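Local structure of putative fimbrial associated sortase-like protein (Corynebacterium diphtheriae, 6BWE) at residues A[66-71]-A[150-155]. The protein is probably a class C pilin-polymerising sortase, a cysteine transpeptidase joining pilin subunits covalently, represented here by its extracellular catalytic domain. The protein carries 2 engineered substitutions. Numbering follows the deposited sequence.
Sequences QQLNPQ and ITVQGE
Leu68 and Gln153 bring the two backbones nearest, with 7.5 Å between their CA atoms, so side chains and one water make the junction. Leu68 is the third residue of a type II beta turn, Gln66 to Asn69, leading into the loop between helix 59-66 and strand 77-83. Gln153 and Gly154 form the corner of a type I' turn from Val152 to Glu155, closed by two backbone hydrogen bonds: Val152 N to Glu155 O and Glu155 N to Val152 O.

The junction is small, burying 153 Å² in all. Leu68 CD2 meets Val152 CG2 at 3.8 Å, the two side chains crossing at about a right angle, while Leu68 CD1 lies 4.1 Å from the same Val152 methyl. Gln153 CG comes within 4.2 Å of Leu68 CD2. Beyond it the chain bends at chi2 (-68°), and amide NE2 of Gln153 reaches Pro70 CD at 4.2 Å. A hydrogen-bonded water continues the link, accepting from Gln153 NE2 at 3.0 Å and donating to Gln71 OE1 at 2.9 Å.

Helix 24-39 borders the junction, Val30 touching both Pro70 and Gln153, and Ala79 and Ile78 of strand 77-83 pack on Val152 and Leu68 respectively. The type I' corner makes a two-residue beta hairpin of strands 147-152 and 155-167, and its packing against the loop leading into strand 77-83 joins this hairpin end of the sortase beta-barrel to its N-terminal helical region, away from the predicted catalytic residues.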
loop_
_atom_site.group_PDB
_atom_site.type_symbol
_atom_site.label_atom_id
_atom_site.label_comp_id
_atom_site.label_asym_id
_atom_site.label_seq_id
_atom_site.Cartn_x
_atom_site.Cartn_y
_atom_site.Cartn_z
ATOM N N GLN A 66 16.897 -1.482 -0.460
ATOM C CA GLN A 66 17.972 -0.491 -0.386
ATOM C C GLN A 66 17.824 0.480 0.797
ATOM O O GLN A 66 18.794 1.143 1.183
ATOM C CB GLN A 66 18.027 0.303 -1.695
ATOM C CG GLN A 66 18.315 -0.546 -2.902
ATOM C CD GLN A 66 18.332 0.316 -4.152
ATOM O OE1 GLN A 66 19.122 1.258 -4.239
ATOM N NE2 GLN A 66 17.446 0.037 -5.091
ATOM N N GLN A 67 16.621 0.588 1.380
ATOM C CA GLN A 67 16.418 1.586 2.439
ATOM C C GLN A 67 17.007 1.049 3.740
ATOM O O GLN A 67 16.995 -0.162 3.985
ATOM C CB GLN A 67 14.967 1.933 2.635
ATOM C CG GLN A 67 14.271 2.453 1.368
ATOM C CD GLN A 67 14.905 3.714 0.799
ATOM O OE1 GLN A 67 15.439 4.555 1.547
ATOM N NE2 GLN A 67 14.790 3.897 -0.533
ATOM N N LEU A 68 17.478 1.967 4.563
ATOM C CA LEU A 68 18.112 1.674 5.825
ATOM C C LEU A 68 19.273 0.686 5.672
ATOM O O LEU A 68 19.504 -0.145 6.548
ATOM C CB LEU A 68 17.087 1.214 6.865
ATOM C CG LEU A 68 15.922 2.181 7.119
ATOM C CD1 LEU A 68 14.937 1.571 8.073
ATOM C CD2 LEU A 68 16.418 3.498 7.654
ATOM N N ASN A 69 20.015 0.811 4.580
ATOM C CA ASN A 69 21.064 -0.163 4.235
ATOM C C ASN A 69 22.149 0.492 3.392
ATOM O O ASN A 69 22.434 0.059 2.258
ATOM C CB ASN A 69 20.395 -1.297 3.503
ATOM C CG ASN A 69 21.319 -2.427 3.115
ATOM O OD1 ASN A 69 22.395 -2.618 3.689
ATOM N ND2 ASN A 69 20.853 -3.233 2.137
ATOM N N PRO A 70 22.787 1.537 3.930
ATOM C CA PRO A 70 23.820 2.233 3.161
ATOM C C PRO A 70 25.059 1.353 2.964
ATOM O O PRO A 70 25.777 1.527 2.020
ATOM C CB PRO A 70 24.183 3.426 4.072
ATOM C CG PRO A 70 23.897 2.923 5.423
ATOM C CD PRO A 70 22.600 2.164 5.234
ATOM N N GLN A 71 25.268 0.404 3.855
ATOM C CA GLN A 71 26.327 -0.569 3.718
ATOM C C GLN A 71 26.023 -1.578 2.575
ATOM O O GLN A 71 26.894 -2.342 2.232
ATOM C CB GLN A 71 26.629 -1.241 5.083
ATOM C CG GLN A 71 25.541 -2.162 5.697
ATOM C CD GLN A 71 24.389 -1.463 6.427
ATOM O OE1 GLN A 71 24.076 -0.291 6.180
ATOM N NE2 GLN A 71 23.745 -2.196 7.333
ATOM N N ILE A 150 12.726 2.652 19.479
ATOM C CA ILE A 150 13.246 2.176 18.214
ATOM C C ILE A 150 14.522 2.951 17.959
ATOM O O ILE A 150 14.511 4.175 17.999
ATOM C CB ILE A 150 12.249 2.376 17.054
ATOM C CG1 ILE A 150 11.062 1.435 17.257
ATOM C CG2 ILE A 150 12.943 2.051 15.727
ATOM C CD1 ILE A 150 9.942 1.652 16.302
ATOM N N THR A 151 15.609 2.236 17.715
ATOM C CA THR A 151 16.849 2.872 17.334
ATOM C C THR A 151 17.100 2.602 15.864
ATOM O O THR A 151 17.092 1.462 15.436
ATOM C CB THR A 151 18.009 2.400 18.201
ATOM O OG1 THR A 151 17.689 2.655 19.589
ATOM C CG2 THR A 151 19.272 3.145 17.872
ATOM N N VAL A 152 17.329 3.672 15.106
ATOM C CA VAL A 152 17.491 3.556 13.656
ATOM C C VAL A 152 18.459 4.643 13.209
ATOM O O VAL A 152 18.307 5.819 13.578
ATOM C CB VAL A 152 16.111 3.584 12.929
ATOM C CG1 VAL A 152 15.287 4.818 13.299
ATOM C CG2 VAL A 152 16.264 3.455 11.438
ATOM N N GLN A 153 19.489 4.246 12.473
ATOM C CA GLN A 153 20.550 5.161 12.022
ATOM C C GLN A 153 21.038 6.115 13.107
ATOM O O GLN A 153 21.200 7.307 12.874
ATOM C CB GLN A 153 20.052 5.943 10.820
ATOM C CG GLN A 153 19.746 5.023 9.637
ATOM C CD GLN A 153 20.985 4.385 9.058
ATOM O OE1 GLN A 153 21.891 5.083 8.638
ATOM N NE2 GLN A 153 21.007 3.044 8.976
ATOM N N GLY A 154 21.239 5.574 14.296
ATOM C CA GLY A 154 21.784 6.338 15.410
ATOM C C GLY A 154 20.761 7.100 16.244
ATOM O O GLY A 154 21.095 7.612 17.308
ATOM N N GLU A 155 19.535 7.216 15.776
ATOM C CA GLU A 155 18.548 8.055 16.457
ATOM C C GLU A 155 17.615 7.122 17.234
ATOM O O GLU A 155 17.401 5.992 16.806
ATOM C CB GLU A 155 17.847 8.907 15.399
ATOM C CG GLU A 155 16.350 8.863 15.336
ATOM C CD GLU A 155 15.830 9.592 14.118
ATOM O OE1 GLU A 155 15.054 8.973 13.341
ATOM O OE2 GLU A 155 16.232 10.758 13.918
HETATM O O HOH W 1 23.513 1.363 8.548
#